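Local atomic coordinates of methionine-binding lipoprotein MetQ (Bacillus subtilis subsp. subtilis, PDB entry 4GOT), a protein that probably binds methionine and delivers it to the membrane permease of the MetNPQ ABC transporter, and takes part in methionine sulfoxide transport. Residues V10-T15 with L35-L40; K48-K53 with I207-K212; V79-V84 with A222-L227; I109-V114 with E161-A166. All coordinates share one frame; numbering follows the deposited sequence. Where two conformers were deposited one is given.

Contact 1: V10-T15 with L35-L40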
loop_
_atom_site.group_PDB
_atom_site.type_symbol
_atom_site.label_atom_id
_atom_site.label_comp_id
_atom_site.label_asym_id
_atom_site.label_seq_id
_atom_site.Cartn_x
_atom_site.Cartn_y
_atom_site.Cartn_z
ATOM N N VAL A 10 3.696 14.199 -10.137
ATOM C CA VAL A 10 3.370 13.226 -9.099
ATOM C C VAL A 10 4.321 12.007 -9.142
ATOM O O VAL A 10 4.486 11.392 -10.211
ATOM C CB VAL A 10 1.914 12.715 -9.261
ATOM C CG1 VAL A 10 1.504 11.891 -8.048
ATOM C CG2 VAL A 10 0.971 13.884 -9.487
ATOM N N ALA A 11 4.896 11.639 -7.994
ATOM C CA ALA A 11 5.669 10.366 -7.870
ATOM C C ALA A 11 4.682 9.294 -7.420
ATOM O O ALA A 11 3.931 9.536 -6.454
ATOM C CB ALA A 11 6.856 10.481 -6.914
ATOM N N ALA A 12 4.627 8.191 -8.187
ATOM C CA ALA A 12 3.676 7.074 -7.974
ATOM C C ALA A 12 4.340 5.722 -8.259
ATOM O O ALA A 12 5.195 5.585 -9.166
ATOM C CB ALA A 12 2.434 7.228 -8.845
ATOM N N THR A 13 3.927 4.702 -7.501
ATOM C CA THR A 13 4.374 3.346 -7.770
ATOM C C THR A 13 3.738 2.928 -9.122
ATOM O O THR A 13 2.678 3.473 -9.526
ATOM C CB THR A 13 4.019 2.388 -6.576
ATOM O OG1 THR A 13 2.701 2.667 -6.073
ATOM C CG2 THR A 13 5.045 2.527 -5.386
ATOM N N LYS A 14 4.394 1.999 -9.820
ATOM C CA LYS A 14 4.074 1.657 -11.208
ATOM C C LYS A 14 2.659 1.236 -11.466
ATOM O O LYS A 14 2.059 1.676 -12.459
ATOM C CB LYS A 14 4.965 0.537 -11.736
ATOM C CG LYS A 14 4.884 0.400 -13.259
ATOM C CD LYS A 14 6.137 -0.281 -13.768
ATOM C CE LYS A 14 6.049 -0.745 -15.219
ATOM N NZ LYS A 14 6.808 -2.034 -15.326
ATOM N N THR A 15 2.150 0.384 -10.577
ATOM C CA THR A 15 0.805 -0.160 -10.674
ATOM C C THR A 15 0.218 -0.500 -9.268
ATOM O O THR A 15 0.876 -1.110 -8.431
ATOM C CB THR A 15 0.747 -1.366 -11.679
ATOM O OG1 THR A 15 -0.596 -1.839 -11.792
ATOM C CG2 THR A 15 1.698 -2.517 -11.267
ATOM N N LEU A 35 -0.027 16.813 -16.447
ATOM C CA LEU A 35 0.400 15.780 -15.509
ATOM C C LEU A 35 1.745 15.204 -15.930
ATOM O O LEU A 35 1.953 14.901 -17.095
ATOM C CB LEU A 35 -0.635 14.659 -15.481
ATOM C CG LEU A 35 -0.566 13.609 -14.372
ATOM C CD1 LEU A 35 -0.908 14.150 -12.980
ATOM C CD2 LEU A 35 -1.499 12.482 -14.772
ATOM N N LYS A 36 2.651 15.071 -14.975
ATOM C CA LYS A 36 3.931 14.393 -15.166
ATOM C C LYS A 36 4.000 13.349 -14.062
ATOM O O LYS A 36 3.767 13.672 -12.898
ATOM C CB LYS A 36 5.073 15.420 -15.083
ATOM C CG LYS A 36 6.373 15.011 -15.748
ATOM C CD LYS A 36 7.115 16.219 -16.318
ATOM C CE LYS A 36 8.572 16.278 -15.860
ATOM N NZ LYS A 36 9.388 15.109 -16.299
ATOM N N VAL A 37 4.218 12.087 -14.437
ATOM C CA VAL A 37 4.327 10.978 -13.465
ATOM C C VAL A 37 5.756 10.401 -13.410
ATOM O O VAL A 37 6.335 10.064 -14.446
ATOM C CB VAL A 37 3.321 9.842 -13.764
ATOM C CG1 VAL A 37 3.312 8.839 -12.612
ATOM C CG2 VAL A 37 1.921 10.439 -14.000
ATOM N N LYS A 38 6.319 10.361 -12.203
ATOM C CA LYS A 38 7.608 9.719 -11.916
ATOM C C LYS A 38 7.385 8.420 -11.114
ATOM O O LYS A 38 6.688 8.436 -10.066
ATOM C CB LYS A 38 8.518 10.666 -11.087
ATOM C CG LYS A 38 8.703 12.069 -11.664
ATOM C CD LYS A 38 9.605 12.062 -12.875
ATOM C CE LYS A 38 9.579 13.388 -13.635
ATOM N NZ LYS A 38 10.450 14.432 -13.022
ATOM N N VAL A 39 7.960 7.307 -11.588
ATOM C CA VAL A 39 7.913 6.023 -10.835
ATOM C C VAL A 39 9.305 5.894 -10.178
ATOM O O VAL A 39 10.322 6.155 -10.831
ATOM C CB VAL A 39 7.627 4.808 -11.761
ATOM C CG1 VAL A 39 7.593 3.539 -10.952
ATOM C CG2 VAL A 39 6.321 4.975 -12.581
ATOM N N LEU A 40 9.356 5.499 -8.909
ATOM C CA LEU A 40 10.643 5.408 -8.164
ATOM C C LEU A 40 10.901 3.940 -7.765
ATOM O O LEU A 40 9.967 3.129 -7.767
ATOM C CB LEU A 40 10.639 6.383 -6.964
ATOM C CG LEU A 40 10.425 7.856 -7.359
ATOM C CD1 LEU A 40 10.258 8.653 -6.082
ATOM C CD2 LEU A 40 11.606 8.397 -8.240
#

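Contact 2: K48-K53 with I207-K212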
loop_
_atom_site.group_PDB
_atom_site.type_symbol
_atom_site.label_atom_id
_atom_site.label_comp_id
_atom_site.label_asym_id
_atom_site.label_seq_id
_atom_site.Cartn_x
_atom_site.Cartn_y
_atom_site.Cartn_z
ATOM N N LYS A 48 10.622 11.301 0.319
ATOM C CA LYS A 48 11.850 12.081 0.139
ATOM C C LYS A 48 11.753 13.028 -1.065
ATOM O O LYS A 48 12.124 14.216 -0.962
ATOM C CB LYS A 48 13.075 11.173 0.007
ATOM C CG LYS A 48 14.393 11.945 -0.058
ATOM C CD LYS A 48 15.560 11.066 0.358
ATOM C CE LYS A 48 16.725 11.885 0.873
ATOM N NZ LYS A 48 17.087 12.925 -0.126
ATOM N N ALA A 49 11.249 12.516 -2.190
ATOM C CA ALA A 49 11.123 13.325 -3.424
ATOM C C ALA A 49 10.171 14.518 -3.180
ATOM O O ALA A 49 10.460 15.651 -3.565
ATOM C CB ALA A 49 10.661 12.447 -4.600
ATOM N N LEU A 50 9.058 14.257 -2.480
ATOM C CA LEU A 50 8.075 15.281 -2.170
ATOM C C LEU A 50 8.654 16.331 -1.258
ATOM O O LEU A 50 8.614 17.496 -1.573
ATOM C CB LEU A 50 6.839 14.648 -1.509
ATOM C CG LEU A 50 5.616 15.493 -1.149
ATOM C CD1 LEU A 50 5.109 16.330 -2.323
ATOM C CD2 LEU A 50 4.539 14.552 -0.581
ATOM N N ALA A 51 9.230 15.909 -0.134
ATOM C CA ALA A 51 9.908 16.816 0.804
ATOM C C ALA A 51 11.030 17.623 0.122
ATOM O O ALA A 51 11.256 18.794 0.456
ATOM C CB ALA A 51 10.476 16.043 1.985
ATOM N N ASP A 52 11.688 17.028 -0.870
ATOM C CA ASP A 52 12.776 17.725 -1.626
ATOM C C ASP A 52 12.253 18.651 -2.745
ATOM O O ASP A 52 13.020 19.298 -3.442
ATOM C CB ASP A 52 13.775 16.693 -2.185
ATOM C CG ASP A 52 14.653 16.037 -1.079
ATOM O OD1 ASP A 52 14.769 16.594 0.033
ATOM O OD2 ASP A 52 15.237 14.955 -1.319
ATOM N N LYS A 53 10.933 18.733 -2.896
ATOM C CA LYS A 53 10.280 19.580 -3.921
ATOM C C LYS A 53 10.556 19.148 -5.371
ATOM O O LYS A 53 10.469 19.965 -6.282
ATOM C CB LYS A 53 10.593 21.074 -3.714
ATOM C CG LYS A 53 10.389 21.523 -2.276
ATOM C CD LYS A 53 10.533 23.017 -2.092
ATOM C CE LYS A 53 9.989 23.412 -0.727
ATOM N NZ LYS A 53 10.212 24.863 -0.463
ATOM N N ILE A 207 -3.390 7.110 -0.395
ATOM C CA ILE A 207 -3.703 8.515 -0.380
ATOM C C ILE A 207 -2.799 9.283 -1.348
ATOM O O ILE A 207 -1.734 8.783 -1.802
ATOM C CB ILE A 207 -3.540 9.122 1.047
ATOM C CG1 ILE A 207 -2.073 9.127 1.496
ATOM C CG2 ILE A 207 -4.499 8.433 2.041
ATOM C CD1 ILE A 207 -1.671 9.947 2.718
ATOM N N ILE A 208 -3.255 10.496 -1.637
ATOM C CA ILE A 208 -2.429 11.531 -2.187
ATOM C C ILE A 208 -1.826 12.321 -1.027
ATOM O O ILE A 208 -2.537 12.774 -0.144
ATOM C CB ILE A 208 -3.214 12.426 -3.160
ATOM C CG1 ILE A 208 -3.751 11.575 -4.324
ATOM C CG2 ILE A 208 -2.326 13.570 -3.623
ATOM C CD1 ILE A 208 -2.706 11.081 -5.337
ATOM N N ALA A 209 -0.503 12.409 -1.010
ATOM C CA ALA A 209 0.219 13.252 -0.039
ATOM C C ALA A 209 0.883 14.434 -0.754
ATOM O O ALA A 209 1.366 14.288 -1.906
ATOM C CB ALA A 209 1.250 12.436 0.734
ATOM N N VAL A 210 0.878 15.582 -0.063
ATOM C CA VAL A 210 1.462 16.834 -0.533
ATOM C C VAL A 210 2.258 17.450 0.617
ATOM O O VAL A 210 2.202 16.967 1.756
ATOM C CB VAL A 210 0.357 17.799 -1.081
ATOM C CG1 VAL A 210 -0.398 17.157 -2.277
ATOM C CG2 VAL A 210 -0.633 18.205 0.033
ATOM N N ARG A 211 3.012 18.504 0.323
ATOM C CA ARG A 211 3.669 19.280 1.365
ATOM C C ARG A 211 2.652 20.112 2.166
ATOM O O ARG A 211 1.601 20.492 1.656
ATOM C CB ARG A 211 4.774 20.161 0.770
ATOM C CG ARG A 211 5.955 19.343 0.279
ATOM C CD ARG A 211 7.160 20.217 -0.112
ATOM N NE ARG A 211 6.761 21.065 -1.225
ATOM C CZ ARG A 211 6.560 20.647 -2.472
ATOM N NH1 ARG A 211 6.742 19.389 -2.820
ATOM N NH2 ARG A 211 6.155 21.507 -3.392
ATOM N N LYS A 212 2.953 20.345 3.440
ATOM C CA LYS A 212 2.041 21.058 4.342
ATOM C C LYS A 212 1.807 22.437 3.754
ATOM O O LYS A 212 2.728 23.058 3.274
ATOM C CB LYS A 212 2.649 21.157 5.753
ATOM C CG LYS A 212 1.834 21.871 6.837
ATOM C CD LYS A 212 2.799 22.502 7.854
ATOM C CE LYS A 212 2.191 22.693 9.244
ATOM N NZ LYS A 212 1.417 23.960 9.350
#

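Contact 3: V79-V84 with A222-L227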
loop_
_atom_site.group_PDB
_atom_site.type_symbol
_atom_site.label_atom_id
_atom_site.label_comp_id
_atom_site.label_asym_id
_atom_site.label_seq_id
_atom_site.Cartn_x
_atom_site.Cartn_y
_atom_site.Cartn_z
ATOM N N VAL A 79 1.325 16.271 4.323
ATOM C CA VAL A 79 -0.097 16.166 4.690
ATOM C C VAL A 79 -0.815 15.229 3.713
ATOM O O VAL A 79 -0.436 15.123 2.517
ATOM C CB VAL A 79 -0.805 17.561 4.714
ATOM C CG1 VAL A 79 -0.326 18.415 5.893
ATOM C CG2 VAL A 79 -0.613 18.306 3.394
ATOM N N ASN A 80 -1.839 14.546 4.225
ATOM C CA ASN A 80 -2.779 13.757 3.424
ATOM C C ASN A 80 -3.704 14.730 2.674
ATOM O O ASN A 80 -4.438 15.481 3.305
ATOM C CB ASN A 80 -3.584 12.913 4.401
ATOM C CG ASN A 80 -4.700 12.148 3.764
ATOM O OD1 ASN A 80 -4.742 11.957 2.549
ATOM N ND2 ASN A 80 -5.609 11.661 4.595
ATOM N N ALA A 81 -3.687 14.715 1.349
ATOM C CA ALA A 81 -4.606 15.502 0.556
ATOM C C ALA A 81 -5.942 14.754 0.354
ATOM O O ALA A 81 -6.901 15.381 -0.067
ATOM C CB ALA A 81 -4.009 15.850 -0.802
ATOM N N GLY A 82 -5.993 13.441 0.621
ATOM C CA GLY A 82 -7.231 12.643 0.482
ATOM C C GLY A 82 -6.996 11.196 0.016
ATOM O O GLY A 82 -6.112 10.913 -0.811
ATOM N N ALA A 83 -7.822 10.291 0.540
ATOM C CA ALA A 83 -7.814 8.863 0.147
ATOM C C ALA A 83 -8.434 8.642 -1.273
ATOM O O ALA A 83 -9.308 9.394 -1.704
ATOM C CB ALA A 83 -8.544 8.040 1.232
ATOM N N VAL A 84 -7.965 7.623 -1.983
ATOM C CA VAL A 84 -8.371 7.296 -3.366
ATOM C C VAL A 84 -8.890 5.848 -3.518
ATOM O O VAL A 84 -9.942 5.630 -4.148
ATOM C CB VAL A 84 -7.229 7.500 -4.381
ATOM C CG1 VAL A 84 -7.726 7.296 -5.812
ATOM C CG2 VAL A 84 -6.604 8.873 -4.216
ATOM N N ALA A 222 -8.107 19.854 -8.113
ATOM C CA ALA A 222 -8.397 19.345 -9.450
ATOM C C ALA A 222 -8.033 17.858 -9.585
ATOM O O ALA A 222 -8.794 17.083 -10.171
ATOM C CB ALA A 222 -7.654 20.178 -10.512
ATOM N N LEU A 223 -6.870 17.471 -9.056
ATOM C CA LEU A 223 -6.421 16.068 -9.032
ATOM C C LEU A 223 -7.387 15.192 -8.190
ATOM O O LEU A 223 -7.858 14.169 -8.688
ATOM C CB LEU A 223 -4.970 15.981 -8.538
ATOM C CG LEU A 223 -4.367 14.569 -8.427
ATOM C CD1 LEU A 223 -4.170 13.904 -9.787
ATOM C CD2 LEU A 223 -3.094 14.615 -7.595
HETATM N N MSE A 224 -7.719 15.622 -6.966
HETATM C CA MSE A 224 -8.637 14.879 -6.104
HETATM C C MSE A 224 -9.979 14.696 -6.772
HETATM O O MSE A 224 -10.556 13.634 -6.694
HETATM C CB MSE A 224 -8.830 15.581 -4.750
HETATM C CG MSE A 224 -7.568 15.660 -3.905
HETATM SE SE MSE A 224 -6.535 14.002 -3.907
HETATM C CE MSE A 224 -7.805 12.831 -3.017
ATOM N N GLU A 225 -10.457 15.755 -7.431
ATOM C CA GLU A 225 -11.693 15.738 -8.207
ATOM C C GLU A 225 -11.703 14.654 -9.285
ATOM O O GLU A 225 -12.641 13.889 -9.399
ATOM C CB GLU A 225 -11.943 17.099 -8.855
ATOM C CG GLU A 225 -12.740 18.061 -7.999
ATOM C CD GLU A 225 -13.113 19.370 -8.718
ATOM O OE1 GLU A 225 -12.820 19.527 -9.934
ATOM O OE2 GLU A 225 -13.706 20.255 -8.062
ATOM N N VAL A 226 -10.686 14.622 -10.130
ATOM C CA VAL A 226 -10.605 13.579 -11.152
ATOM C C VAL A 226 -10.504 12.159 -10.542
ATOM O O VAL A 226 -11.192 11.229 -11.018
ATOM C CB VAL A 226 -9.450 13.824 -12.149
ATOM C CG1 VAL A 226 -9.307 12.627 -13.070
ATOM C CG2 VAL A 226 -9.716 15.093 -12.959
ATOM N N LEU A 227 -9.704 12.006 -9.484
ATOM C CA LEU A 227 -9.475 10.668 -8.869
ATOM C C LEU A 227 -10.726 10.122 -8.135
ATOM O O LEU A 227 -10.817 8.906 -7.793
ATOM C CB LEU A 227 -8.275 10.669 -7.935
ATOM C CG LEU A 227 -6.910 10.924 -8.536
ATOM C CD1 LEU A 227 -5.849 11.070 -7.429
ATOM C CD2 LEU A 227 -6.535 9.854 -9.549
HETATM O O HOH W 1 -11.630 6.852 -6.102
#

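Contact 4: I109-V114 with E161-A166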
loop_
_atom_site.group_PDB
_atom_site.type_symbol
_atom_site.label_atom_id
_atom_site.label_comp_id
_atom_site.label_asym_id
_atom_site.label_seq_id
_atom_site.Cartn_x
_atom_site.Cartn_y
_atom_site.Cartn_z
ATOM N N ILE A 109 7.359 -15.009 5.821
ATOM C CA ILE A 109 8.117 -13.883 5.260
ATOM C C ILE A 109 7.233 -12.621 5.303
ATOM O O ILE A 109 6.342 -12.396 4.458
ATOM C CB ILE A 109 8.607 -14.110 3.799
ATOM C CG1 ILE A 109 9.233 -15.509 3.625
ATOM C CG2 ILE A 109 9.551 -12.985 3.338
ATOM C CD1 ILE A 109 10.556 -15.706 4.333
ATOM N N LEU A 110 7.516 -11.821 6.315
ATOM C CA LEU A 110 7.009 -10.469 6.484
ATOM C C LEU A 110 7.762 -9.526 5.557
ATOM O O LEU A 110 8.882 -9.827 5.137
ATOM C CB LEU A 110 7.300 -10.008 7.918
ATOM C CG LEU A 110 6.709 -10.824 9.080
ATOM C CD1 LEU A 110 7.169 -10.207 10.400
ATOM C CD2 LEU A 110 5.179 -10.845 8.980
ATOM N N THR A 111 7.152 -8.382 5.244
ATOM C CA THR A 111 7.929 -7.301 4.632
ATOM C C THR A 111 8.591 -6.563 5.801
ATOM O O THR A 111 8.170 -6.708 6.971
ATOM C CB THR A 111 7.082 -6.387 3.692
ATOM O OG1 THR A 111 6.480 -5.326 4.425
ATOM C CG2 THR A 111 5.997 -7.178 2.911
ATOM N N ASN A 112 9.609 -5.780 5.472
ATOM C CA ASN A 112 10.339 -4.969 6.443
ATOM C C ASN A 112 9.734 -3.544 6.611
ATOM O O ASN A 112 10.330 -2.701 7.255
ATOM C CB ASN A 112 11.850 -4.944 6.095
ATOM C CG ASN A 112 12.165 -4.167 4.827
ATOM O OD1 ASN A 112 11.306 -3.497 4.261
ATOM N ND2 ASN A 112 13.416 -4.246 4.385
ATOM N N ASN A 113 8.518 -3.332 6.084
ATOM C CA ASN A 113 7.760 -2.077 6.206
ATOM C C ASN A 113 7.305 -1.916 7.667
ATOM O O ASN A 113 6.324 -2.552 8.090
ATOM C CB ASN A 113 6.547 -2.170 5.232
ATOM C CG ASN A 113 5.770 -0.884 5.068
ATOM O OD1 ASN A 113 5.669 -0.048 5.967
ATOM N ND2 ASN A 113 5.179 -0.736 3.891
ATOM N N VAL A 114 8.034 -1.101 8.431
ATOM C CA VAL A 114 7.780 -0.912 9.856
ATOM C C VAL A 114 6.312 -0.580 10.134
ATOM O O VAL A 114 5.691 -1.193 11.016
ATOM C CB VAL A 114 8.653 0.202 10.450
ATOM C CG1 VAL A 114 8.289 0.451 11.913
ATOM C CG2 VAL A 114 10.146 -0.115 10.289
ATOM N N GLU A 161 9.550 -4.696 -2.086
ATOM C CA GLU A 161 9.871 -4.777 -3.499
ATOM C C GLU A 161 10.333 -6.178 -3.960
ATOM O O GLU A 161 10.487 -6.435 -5.180
ATOM C CB GLU A 161 10.988 -3.731 -3.817
ATOM C CG GLU A 161 10.560 -2.258 -3.754
ATOM C CD GLU A 161 10.309 -1.694 -2.332
ATOM O OE1 GLU A 161 10.987 -2.170 -1.365
ATOM O OE2 GLU A 161 9.492 -0.714 -2.208
ATOM N N LEU A 162 10.656 -7.044 -3.005
ATOM C CA LEU A 162 11.315 -8.310 -3.286
ATOM C C LEU A 162 10.557 -9.487 -2.722
ATOM O O LEU A 162 10.988 -10.602 -2.948
ATOM C CB LEU A 162 12.727 -8.328 -2.666
ATOM C CG LEU A 162 13.799 -7.446 -3.335
ATOM C CD1 LEU A 162 15.091 -7.535 -2.517
ATOM C CD2 LEU A 162 14.018 -7.758 -4.837
ATOM N N THR A 163 9.456 -9.268 -1.986
ATOM C CA THR A 163 8.679 -10.407 -1.500
ATOM C C THR A 163 8.080 -11.315 -2.629
ATOM O O THR A 163 7.959 -12.560 -2.456
ATOM C CB THR A 163 7.577 -10.004 -0.515
ATOM O OG1 THR A 163 6.784 -8.963 -1.087
ATOM C CG2 THR A 163 8.166 -9.572 0.845
ATOM N N ALA A 164 7.700 -10.727 -3.765
ATOM C CA ALA A 164 7.330 -11.541 -4.960
ATOM C C ALA A 164 8.442 -12.555 -5.314
ATOM O O ALA A 164 8.151 -13.700 -5.693
ATOM C CB ALA A 164 7.016 -10.663 -6.170
ATOM N N LYS A 165 9.722 -12.143 -5.189
ATOM C CA LYS A 165 10.849 -13.084 -5.384
ATOM C C LYS A 165 10.969 -14.147 -4.266
ATOM O O LYS A 165 11.237 -15.298 -4.575
ATOM C CB LYS A 165 12.208 -12.382 -5.576
ATOM C CG LYS A 165 12.286 -11.340 -6.697
ATOM C CD LYS A 165 12.015 -11.917 -8.083
ATOM C CE LYS A 165 10.628 -11.533 -8.628
ATOM N NZ LYS A 165 10.290 -12.152 -9.972
ATOM N N ALA A 166 10.788 -13.765 -2.990
ATOM C CA ALA A 166 10.840 -14.709 -1.880
ATOM C C ALA A 166 9.784 -15.793 -2.073
ATOM O O ALA A 166 10.016 -16.979 -1.767
ATOM C CB ALA A 166 10.652 -13.997 -0.519
#

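Contact 1: V10-T15 with L35-L40
Between Val10-Ala12 and Lys36-Lys38 the flat groups are peptide units, which meet through N-H and C=O while the side chains stand on the two faces of the strand pair. Val10 N donates to Lys36 O at 2.8 Å, and Val10 O takes the N-H of Lys38 at 2.9 Å. Ala12 N then reaches Lys38 O at 2.8 Å. Past this last bond, a CA-H...O contact from Val39 CA to Ala12 O at 3.2 Å prolongs the pairing. On the face carrying Val10 and Val37, Val10 CG2, held anti to the carbonyl carbon and thus beside the backbone N, is the branch that reaches Leu35 CD1 at 4.0 Å, while Val37 CG1 lies 4.2 Å from Ala12 CB. Branched valines suit extended backbone; Val10 and Ala12 also pack on Leu21 of helix 14-29. On the other face Ala11 CB meets Leu40 CD1 at 4.0 Å; the small alanine lets Tyr46 of helix 44-51 pack close, and the Tyr46 hydroxyl hydrogen-bonds Leu40 N. Val39 CG1 lies 3.7 Å from Lys14 N, where helix 14-29 starts. Parallel pairing of strands 7-12 and 34-38, joined by helix 14-29, is that of a beta-alpha-beta crossover.

Contact 2: K48-K53 with I207-K212
Leu50 O is gripped by two donors that reach it from opposite faces of its carbonyl plane: Arg211 NH1 across the contact, at 2.9 Å, and Lys53 N within its own segment, also at 2.9 Å. The arginine bond is somewhat bent, 144° at the hydrogen, and the oxygen sits 22° out of the guanidinium plane. NH1 has a second acceptor in Val55 O, so one nitrogen ties the helix end to the loop that follows it. A cation suits a helix C-terminus, where the last carbonyls lack the N-H groups of a next turn and the dipole would leave a partial negative charge. The Arg211 chain bends at chi3 (-63°), which turns NE out of line with the rest of the chain and under Lys53. There Lys53 CG lies 3.8 Å above one guanidinium face, offset toward its rim, and the two side chains cross at about a right angle. The like charges stay apart, with Lys53 NZ 5.2 Å from Arg211 NE. Leu50 adds an apolar contact, CD2 to Ala209 CB at 4.1 Å, while its CD1 lies beside Arg211 NH1 at 3.5 Å. Around the outside of the last turn, Lys48 NZ makes a salt bridge to the syn lone pair of Asp52 OD2. Lys53, with positive phi and bonds back into that turn, ends helix 44-51 in a Schellman motif, laid here against the end of strand 206-211.

Contact 3: V79-V84 with A222-L227
Met224, modelled as selenomethionine, has chi1 of -64°, which sets CG anti to its carbonyl carbon, and a further bend at chi3 swings CE round toward Gly82. In the conformer described, CE ends 3.4 Å from Gly82 O, and the selenoether chain, bent at chi2 and chi3, lies against the strand backbone. Glycine suits its place because at phi 146° a CB would be pressed against the preceding carbonyl O. The contact of Ala81 is looser, its CB 4.4 Å from Met224 SE. One helix turn on, Leu227 CD1 meets Val84 CG2 at 4.0 Å, the two side chains crossing obliquely. A water donates to both backbone oxygens there, 2.9 Å from Val84 O and 2.8 Å from Leu227 O. On the strand itself Asn80 OD1 accepts from Gly82 N at 2.7 Å, the donor well above the carbonyl plane, in an Asx turn. Ala81 and Gly82 both pair with Ile208 of strand 206-211, as two residues facing one do in a beta bulge; Ile208 also touches Met224 and Leu227. Helical residues 222-227 run within 17° of the direction of strand residues 79-84, and helix 218-227 packs on the sheet as a helical layer does in an alpha/beta lobe.

Contact 4: I109-V114 with E161-A166
Ile109 and Thr111 of strand 107-111 face Thr163 and Ala166 of helix 163-168, within an alpha/beta lobe. The helix belongs to the beta-alpha-beta crossover from strand 154-158 to strand 174-177; strand 107-111 lies between these two, so the connection passes over it. Apolar contacts carry the interface. Thr163 CG2, anti to the carbonyl carbon, comes within 3.8 Å of Thr111 CG2 as the two side chains cross. Ile109 CG2 lies 4.1 Å from Ala166 CB, one turn further along; the short alanine lets the helix sit close, and the branched isoleucine suits a strand while its CG2 branch reaches the helix. Ile109 also packs on Lys156, Val158 and Val175 of the flanking strands. No polar bond joins the two segments; their polar groups find partners within their own segment or beyond both. Thr163 OG1, placed between the backbone N and carbonyl carbon (chi1 52°), makes weak hydrogen bonds to Phe176 O and Pro160 O. Threonine fits because its methyl can face the core while its hydroxyl finds backbone oxygens. Leu162 occupies the N-cap position, its carbonyl receiving Ala166 N at 3.2 Å. On the strand side an ST turn leads to pocket residue Asn113, whose backbone N donates to Thr111 OG1 at 3.3 Å, 160° at the hydrogen.

Contacts 1, 2 and 3 all reach the same six-stranded mixed sheet, whereas contact 4 belongs to the five-stranded sheet of the other lobe. Contacts 1 and 2 have centres 13 Å apart and touch through Leu40 CD1 and Ala49 CB, 4.1 Å from each other. Contacts 2 and 3 are equally near and share neighbouring strands, with Ile208 O 2.7 Å from Ala81 N in a probable hydrogen bond. Contact 4 lies about 28 Å from contact 3, centre to centre, across the chain's middle. The bound selenomethionine sits between: the side chain of Thr13 in contact 1 is about 5 Å from it, and Asn113 of contact 4 touches it.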